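Local atomic coordinates of glycosyl hydrolase (Rhizobium leguminosarum bv. trifolii, PDB entry 5NDX), a protein that probably hydrolyses O-glycosidic bonds as a family 39 glycoside hydrolase, a bacterial orthologue of human alpha-L-iduronidase. Residues A[55-59]-A[140-145]; A[216-222]-A[261-267]. The protein carries 2 engineered substitutions. All coordinates share one frame; numbering follows the deposited sequence.

Contact 1: residues A[55-59]-A[140-145]; sequences FLRVH and YFETTN. With 8U8 ((2~{R},3~{S},4~{S},5~{R},6~{S})-6-(4-methyl-2-oxidanylidene-chromen-7-yl)oxy-3,4,5-tris(oxidanyl)oxane-2-carboxylic acid), chain N; 8U8 ((2~{R},3~{S},4~{S},5~{R},6~{S})-6-(4-methyl-2-oxidanylidene-chromen-7-yl)oxy-3,4,5-tris(oxidanyl)oxane-2-carboxylic acid), chain M.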
# COMPACT_ATOMS: atom_id res chain seq x y z
N PHE A 55 -1.81 -0.12 -7.03
CA PHE A 55 -1.28 -1.29 -7.74
C PHE A 55 -1.10 -2.48 -6.83
O PHE A 55 -0.67 -2.33 -5.68
CB PHE A 55 0.04 -0.94 -8.43
CG PHE A 55 -0.11 0.12 -9.49
CD1 PHE A 55 -0.55 -0.22 -10.77
CD2 PHE A 55 0.16 1.41 -9.22
CE1 PHE A 55 -0.72 0.74 -11.75
CE2 PHE A 55 -0.00 2.40 -10.20
CZ PHE A 55 -0.44 2.05 -11.48
N LEU A 56 -1.44 -3.67 -7.33
CA LEU A 56 -1.15 -4.93 -6.68
C LEU A 56 -0.19 -5.72 -7.55
O LEU A 56 -0.47 -5.90 -8.75
CB LEU A 56 -2.40 -5.77 -6.54
CG LEU A 56 -3.46 -5.40 -5.57
CD1 LEU A 56 -4.50 -6.51 -5.54
CD2 LEU A 56 -2.86 -5.22 -4.17
N ARG A 57 0.88 -6.19 -6.96
CA ARG A 57 1.91 -6.94 -7.64
C ARG A 57 1.78 -8.38 -7.12
O ARG A 57 2.26 -8.71 -6.03
CB ARG A 57 3.28 -6.37 -7.36
CG ARG A 57 4.43 -7.13 -8.02
CD ARG A 57 5.74 -6.32 -8.04
NE ARG A 57 6.80 -7.15 -7.54
CZ ARG A 57 7.65 -7.86 -8.25
NH1 ARG A 57 7.64 -7.85 -9.55
NH2 ARG A 57 8.53 -8.60 -7.63
N VAL A 58 1.05 -9.19 -7.85
CA VAL A 58 0.72 -10.54 -7.39
C VAL A 58 1.50 -11.59 -8.22
O VAL A 58 1.37 -11.61 -9.47
CB VAL A 58 -0.79 -10.80 -7.51
CG1 VAL A 58 -1.11 -12.22 -7.09
CG2 VAL A 58 -1.62 -9.79 -6.70
N HIS A 59 2.24 -12.46 -7.53
CA HIS A 59 3.08 -13.47 -8.18
C HIS A 59 2.28 -14.62 -8.79
O HIS A 59 1.29 -15.07 -8.20
CB HIS A 59 4.04 -14.16 -7.18
CG HIS A 59 5.22 -13.35 -6.76
ND1 HIS A 59 5.64 -12.21 -7.41
CD2 HIS A 59 6.14 -13.59 -5.78
CE1 HIS A 59 6.74 -11.75 -6.84
NE2 HIS A 59 7.06 -12.56 -5.84
N TYR A 140 0.94 -1.76 -15.53
CA TYR A 140 2.37 -1.94 -15.86
C TYR A 140 2.62 -3.43 -15.93
O TYR A 140 2.07 -4.17 -15.14
CB TYR A 140 3.30 -1.26 -14.85
CG TYR A 140 3.14 0.23 -14.86
CD1 TYR A 140 2.13 0.84 -14.14
CD2 TYR A 140 3.94 1.03 -15.65
CE1 TYR A 140 1.93 2.22 -14.21
CE2 TYR A 140 3.78 2.43 -15.71
CZ TYR A 140 2.75 3.02 -15.02
OH TYR A 140 2.57 4.42 -15.09
N PHE A 141 3.42 -3.85 -16.90
CA PHE A 141 3.80 -5.24 -17.07
C PHE A 141 5.26 -5.37 -16.73
O PHE A 141 6.04 -4.49 -17.06
CB PHE A 141 3.57 -5.71 -18.50
CG PHE A 141 2.13 -5.76 -18.85
CD1 PHE A 141 1.38 -6.90 -18.58
CD2 PHE A 141 1.49 -4.63 -19.33
CE1 PHE A 141 0.02 -6.94 -18.86
CE2 PHE A 141 0.13 -4.64 -19.59
CZ PHE A 141 -0.60 -5.80 -19.36
N GLU A 142 5.59 -6.49 -16.10
CA GLU A 142 6.94 -6.74 -15.60
C GLU A 142 7.38 -8.14 -15.92
O GLU A 142 6.57 -9.06 -15.99
CB GLU A 142 6.99 -6.63 -14.05
CG GLU A 142 8.36 -6.28 -13.56
CD GLU A 142 8.47 -6.20 -12.05
OE1 GLU A 142 7.61 -6.76 -11.38
OE2 GLU A 142 9.44 -5.61 -11.55
N THR A 143 8.68 -8.31 -16.04
CA THR A 143 9.27 -9.65 -16.07
C THR A 143 9.00 -10.42 -14.78
O THR A 143 8.75 -9.86 -13.69
CB THR A 143 10.79 -9.64 -16.09
OG1 THR A 143 11.25 -8.91 -14.93
CG2 THR A 143 11.31 -9.05 -17.35
N THR A 144 9.13 -11.72 -14.96
CA THR A 144 8.93 -12.74 -13.96
C THR A 144 9.90 -12.45 -12.89
O THR A 144 11.07 -12.06 -13.13
CB THR A 144 9.17 -14.20 -14.55
OG1 THR A 144 8.42 -15.19 -13.84
CG2 THR A 144 10.66 -14.57 -14.57
N ASN A 145 9.42 -12.71 -11.70
CA ASN A 145 10.07 -12.30 -10.49
C ASN A 145 11.45 -12.98 -10.36
O ASN A 145 11.72 -14.06 -10.96
CB ASN A 145 9.18 -12.64 -9.29
CG ASN A 145 9.73 -12.09 -7.99
OD1 ASN A 145 9.98 -10.87 -7.86
ND2 ASN A 145 9.98 -13.00 -7.02
C15 8U8 N . 6.20 0.11 -12.70
C13 8U8 N . 6.12 1.48 -12.97
C14 8U8 N . 6.92 2.05 -13.95
C16 8U8 N . 6.79 3.39 -14.27
O9 8U8 N . 7.54 3.88 -15.10
O8 8U8 N . 5.93 4.18 -13.58
C11 8U8 N . 5.10 3.64 -12.66
C10 8U8 N . 4.20 4.50 -12.09
C12 8U8 N . 5.18 2.29 -12.32
C7 8U8 N . 4.28 1.82 -11.37
C8 8U8 N . 3.37 2.69 -10.79
C9 8U8 N . 3.31 4.04 -11.14
O2 8U8 N . 2.38 4.85 -10.55
C5 8U8 N . 2.00 6.09 -11.21
O1 8U8 N . 2.99 7.00 -10.71
C1 8U8 N . 2.87 8.40 -11.04
C6 8U8 N . 3.02 8.65 -12.58
O7 8U8 N . 3.66 7.82 -13.26
O6 8U8 N . 2.43 9.63 -13.05
C2 8U8 N . 1.50 8.84 -10.51
O5 8U8 N . 1.25 10.26 -10.75
C3 8U8 N . 0.39 7.97 -11.15
O4 8U8 N . -0.83 8.36 -10.57
C4 8U8 N . 0.62 6.50 -10.81
O3 8U8 N . -0.32 5.65 -11.47
C15 8U8 M . 15.79 -17.18 -2.27
C13 8U8 M . 16.12 -15.81 -2.34
C14 8U8 M . 17.46 -15.46 -2.54
C16 8U8 M . 17.83 -14.12 -2.66
O9 8U8 M . 19.03 -13.88 -2.80
O8 8U8 M . 16.89 -13.11 -2.55
C11 8U8 M . 15.56 -13.42 -2.47
C10 8U8 M . 14.62 -12.38 -2.50
C12 8U8 M . 15.16 -14.78 -2.34
C7 8U8 M . 13.78 -15.05 -2.29
C8 8U8 M . 12.84 -14.01 -2.33
C9 8U8 M . 13.25 -12.67 -2.43
O2 8U8 M . 12.37 -11.61 -2.51
C5 8U8 M . 10.99 -11.63 -1.96
O1 8U8 M . 11.03 -12.14 -0.62
C1 8U8 M . 9.86 -12.56 -0.04
C6 8U8 M . 10.00 -12.10 1.29
O7 8U8 M . 9.38 -12.72 2.15
O6 8U8 M . 10.70 -11.11 1.46
C2 8U8 M . 8.54 -11.90 -0.56
O5 8U8 M . 8.43 -10.58 -0.00
C3 8U8 M . 8.42 -11.90 -2.15
O4 8U8 M . 7.40 -12.74 -2.55
C4 8U8 M . 9.77 -12.31 -2.83
O3 8U8 M . 9.68 -11.95 -4.27
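F55 and Y140 make the tightly packed end of this contact: the edge of the tyrosine ring is turned to the face of the phenylalanine in an offset edge-to-face pair, planes at 70° and centroids 5.5 Å apart. The coumarin of the chain N ligand closes the cluster. It lies flat over the Y140 ring, with Y140 CZ 3.4 Å from ligand C11, and its C7-C8 edge comes up to one face of F55, with CE2 3.4 Å from ligand C8. Further along, R57 and E142 reach for each other across strand 91-95, which runs between their strands. They form a salt bridge, but NH1 and OE1 are modelled too close for its geometry to be trusted. R57 sets out with CG opposite the backbone N (chi1 179°) and then bends at chi3, which brings NH2 to N145 OD1 at 2.7 Å, donating from above the carbonyl plane. The other end is looser: N145 is poorly ordered and partly exposed. Even so, its ND2 and H59 NE2 both donate to O3 of the chain M ligand, the histidine bond being 3.1 Å long and nearly straight at 167°, while E95 takes H59 ND1. Beside them sits Q146, altered in this structure, at the predicted proton-donor position. Such an inward-facing row of polar residues at the C-terminal mouth of parallel strands is characteristic of a TIM-barrel glycosidase active site.

Contact 2: residues A[216-222]-A[261-267]; sequences YISIHEK and IVNDECD. With 8U8 ((2~{R},3~{S},4~{S},5~{R},6~{S})-6-(4-methyl-2-oxidanylidene-chromen-7-yl)oxy-3,4,5-tris(oxidanyl)oxane-2-carboxylic acid), chain M; 8U8 ((2~{R},3~{S},4~{S},5~{R},6~{S})-6-(4-methyl-2-oxidanylidene-chromen-7-yl)oxy-3,4,5-tris(oxidanyl)oxane-2-carboxylic acid), chain N.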
# COMPACT_ATOMS: atom_id res chain seq x y z
N TYR A 216 11.09 0.77 -18.02
CA TYR A 216 11.53 1.07 -16.63
C TYR A 216 12.44 -0.05 -16.16
O TYR A 216 12.34 -1.18 -16.63
CB TYR A 216 10.31 1.30 -15.68
CG TYR A 216 9.49 0.06 -15.49
CD1 TYR A 216 9.85 -0.87 -14.54
CD2 TYR A 216 8.41 -0.23 -16.32
CE1 TYR A 216 9.12 -2.06 -14.37
CE2 TYR A 216 7.69 -1.40 -16.17
CZ TYR A 216 8.04 -2.32 -15.18
OH TYR A 216 7.37 -3.52 -15.01
N ILE A 217 13.28 0.27 -15.19
CA ILE A 217 14.16 -0.69 -14.58
C ILE A 217 13.69 -1.00 -13.16
O ILE A 217 13.57 -0.10 -12.34
CB ILE A 217 15.60 -0.14 -14.59
CG1 ILE A 217 16.07 0.03 -16.05
CG2 ILE A 217 16.53 -1.09 -13.87
CD1 ILE A 217 17.23 0.97 -16.20
N SER A 218 13.47 -2.28 -12.87
CA SER A 218 13.00 -2.68 -11.56
C SER A 218 13.95 -3.63 -10.86
O SER A 218 14.47 -4.57 -11.47
CB SER A 218 11.60 -3.30 -11.64
OG SER A 218 11.61 -4.44 -12.43
N ILE A 219 14.14 -3.38 -9.57
CA ILE A 219 14.87 -4.24 -8.66
C ILE A 219 14.13 -4.35 -7.32
O ILE A 219 13.24 -3.54 -7.08
CB ILE A 219 16.27 -3.65 -8.38
CG1 ILE A 219 16.20 -2.24 -7.83
CG2 ILE A 219 17.10 -3.63 -9.67
CD1 ILE A 219 17.57 -1.68 -7.50
N HIS A 220 14.47 -5.36 -6.50
CA HIS A 220 14.08 -5.37 -5.10
C HIS A 220 15.30 -5.02 -4.24
O HIS A 220 16.35 -5.64 -4.37
CB HIS A 220 13.66 -6.71 -4.46
CG HIS A 220 13.01 -7.68 -5.33
ND1 HIS A 220 12.22 -7.33 -6.39
CD2 HIS A 220 12.97 -9.03 -5.26
CE1 HIS A 220 11.70 -8.40 -6.94
NE2 HIS A 220 12.18 -9.45 -6.30
N GLU A 221 15.09 -4.13 -3.31
CA GLU A 221 16.09 -3.79 -2.30
C GLU A 221 15.37 -3.65 -0.97
O GLU A 221 14.43 -2.85 -0.84
CB GLU A 221 16.85 -2.51 -2.66
CG GLU A 221 17.70 -2.55 -3.95
CD GLU A 221 18.88 -3.53 -3.88
OE1 GLU A 221 19.12 -4.13 -2.79
OE2 GLU A 221 19.56 -3.72 -4.94
N LYS A 222 15.81 -4.42 -0.01
CA LYS A 222 15.21 -4.53 1.31
C LYS A 222 16.17 -4.16 2.40
O LYS A 222 17.39 -4.11 2.21
CB LYS A 222 14.68 -5.95 1.52
CG LYS A 222 13.74 -6.34 0.39
CD LYS A 222 12.76 -7.43 0.78
CE LYS A 222 11.97 -8.03 -0.40
NZ LYS A 222 10.62 -8.57 0.01
N ILE A 261 13.07 4.29 -12.48
CA ILE A 261 13.62 3.25 -11.56
C ILE A 261 12.54 2.86 -10.59
O ILE A 261 11.87 3.74 -10.00
CB ILE A 261 14.81 3.79 -10.75
CG1 ILE A 261 15.90 4.34 -11.69
CG2 ILE A 261 15.42 2.70 -9.87
CD1 ILE A 261 16.46 3.32 -12.67
N VAL A 262 12.38 1.55 -10.40
CA VAL A 262 11.32 1.01 -9.56
C VAL A 262 11.94 0.03 -8.56
O VAL A 262 12.74 -0.82 -8.96
CB VAL A 262 10.30 0.31 -10.46
CG1 VAL A 262 9.30 -0.51 -9.64
CG2 VAL A 262 9.62 1.35 -11.34
N ASN A 263 11.65 0.20 -7.28
CA ASN A 263 11.89 -0.84 -6.28
C ASN A 263 10.54 -1.55 -6.09
O ASN A 263 9.66 -1.04 -5.44
CB ASN A 263 12.40 -0.26 -5.00
CG ASN A 263 12.80 -1.31 -3.97
OD1 ASN A 263 12.39 -2.47 -4.02
ND2 ASN A 263 13.56 -0.86 -2.99
N ASP A 264 10.42 -2.74 -6.65
CA ASP A 264 9.16 -3.46 -6.72
C ASP A 264 8.85 -4.31 -5.48
O ASP A 264 7.80 -4.96 -5.42
CB ASP A 264 9.08 -4.28 -8.06
CG ASP A 264 10.18 -5.33 -8.20
OD1 ASP A 264 11.00 -5.53 -7.24
OD2 ASP A 264 10.23 -6.01 -9.25
N GLU A 265 9.77 -4.33 -4.52
CA GLU A 265 9.56 -5.04 -3.26
C GLU A 265 10.41 -4.44 -2.18
O GLU A 265 11.51 -4.94 -1.88
CB GLU A 265 9.95 -6.52 -3.37
CG GLU A 265 8.86 -7.44 -3.77
CD GLU A 265 9.31 -8.89 -3.77
OE1 GLU A 265 9.83 -9.36 -2.72
OE2 GLU A 265 9.10 -9.56 -4.79
N CYS A 266 9.95 -3.37 -1.59
CA CYS A 266 10.78 -2.64 -0.70
C CYS A 266 10.24 -2.86 0.72
O CYS A 266 9.30 -2.19 1.12
CB CYS A 266 10.78 -1.21 -1.09
SG CYS A 266 11.82 -0.15 -0.07
N ASP A 267 10.80 -3.83 1.43
CA ASP A 267 10.37 -4.16 2.78
C ASP A 267 11.55 -3.97 3.75
O ASP A 267 12.70 -4.08 3.35
CB ASP A 267 9.81 -5.60 2.84
CG ASP A 267 8.71 -5.83 1.79
OD1 ASP A 267 7.57 -5.27 1.93
OD2 ASP A 267 9.01 -6.56 0.81
C15 8U8 M . 15.79 -17.18 -2.27
C13 8U8 M . 16.12 -15.81 -2.34
C14 8U8 M . 17.46 -15.46 -2.54
C16 8U8 M . 17.83 -14.12 -2.66
O9 8U8 M . 19.03 -13.88 -2.80
O8 8U8 M . 16.89 -13.11 -2.55
C11 8U8 M . 15.56 -13.42 -2.47
C10 8U8 M . 14.62 -12.38 -2.50
C12 8U8 M . 15.16 -14.78 -2.34
C7 8U8 M . 13.78 -15.05 -2.29
C8 8U8 M . 12.84 -14.01 -2.33
C9 8U8 M . 13.25 -12.67 -2.43
O2 8U8 M . 12.37 -11.61 -2.51
C5 8U8 M . 10.99 -11.63 -1.96
O1 8U8 M . 11.03 -12.14 -0.62
C1 8U8 M . 9.86 -12.56 -0.04
C6 8U8 M . 10.00 -12.10 1.29
O7 8U8 M . 9.38 -12.72 2.15
O6 8U8 M . 10.70 -11.11 1.46
C2 8U8 M . 8.54 -11.90 -0.56
O5 8U8 M . 8.43 -10.58 -0.00
C3 8U8 M . 8.42 -11.90 -2.15
O4 8U8 M . 7.40 -12.74 -2.55
C4 8U8 M . 9.77 -12.31 -2.83
O3 8U8 M . 9.68 -11.95 -4.27
C15 8U8 N . 6.20 0.11 -12.70
C13 8U8 N . 6.12 1.48 -12.97
C14 8U8 N . 6.92 2.05 -13.95
C16 8U8 N . 6.79 3.39 -14.27
O9 8U8 N . 7.54 3.88 -15.10
O8 8U8 N . 5.93 4.18 -13.58
C11 8U8 N . 5.10 3.64 -12.66
C10 8U8 N . 4.20 4.50 -12.09
C12 8U8 N . 5.18 2.29 -12.32
C7 8U8 N . 4.28 1.82 -11.37
C8 8U8 N . 3.37 2.69 -10.79
C9 8U8 N . 3.31 4.04 -11.14
O2 8U8 N . 2.38 4.85 -10.55
C5 8U8 N . 2.00 6.09 -11.21
O1 8U8 N . 2.99 7.00 -10.71
C1 8U8 N . 2.87 8.40 -11.04
C6 8U8 N . 3.02 8.65 -12.58
O7 8U8 N . 3.66 7.82 -13.26
O6 8U8 N . 2.43 9.63 -13.05
C2 8U8 N . 1.50 8.84 -10.51
O5 8U8 N . 1.25 10.26 -10.75
C3 8U8 N . 0.39 7.97 -11.15
O4 8U8 N . -0.83 8.36 -10.57
C4 8U8 N . 0.62 6.50 -10.81
O3 8U8 N . -0.32 5.65 -11.47
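Y216 and V262 open a pairing of neighbouring parallel strands in the TIM barrel, joined by a beta-alpha-beta crossover through helix 235-252. The Y216 ring lies against V262 CG2 and turns a face to the methyl carbon C15 of the chain N ligand. I217 O accepts from V262 N, and I217 CB packs on I261 CD1 on the helix-facing side. S218 points into the barrel. I219 N donates to V262 O at 3.0 Å. H220 then stacks over E265: CB and OE2 of the glutamate lie over its face, and D264 OD1 meets ND1 at its edge, modelled doubtfully short. E221 is gripped through its backbone by N263, whose ND2 gives E221 O a straight, in-plane bond of 3.1 Å, while OD1 takes E221 N and, in an Asx turn, E265 N from opposite faces. With an alanine here, E221 O and both backbone N-H groups would probably lose these partners, and the loop carrying E265 would be freer to shift. K222 reaches out extended; NZ forms a salt bridge with D267 OD2 (2.7 Å, on the anti lone pair), another, less surely placed, with E265 OE1, and donates at 2.9 Å to carboxylate O6 of the chain M ligand.

In the fold
Following the chain from the N terminus, contact 1 closes first: strand 55-58 leads through strand 91-95 and several helices before strand 140-142 comes back to it, so 80 residues lie in that loop. Contact 2 opens only later and closes a shorter loop of 38 residues, carrying helix 235-252; the two are in series, neither enclosing nor crossing the other. All four strands belong to one eight-stranded parallel barrel, and the contacts meet inside it, their centres about 11 Å apart. R57 reaches D264 and E265, S218 OG probably bonds to E142 OE2, and N145 packs against H220. Both ligands touch both contacts, chain M at the C-terminal strand ends and chain N at the opposite ends.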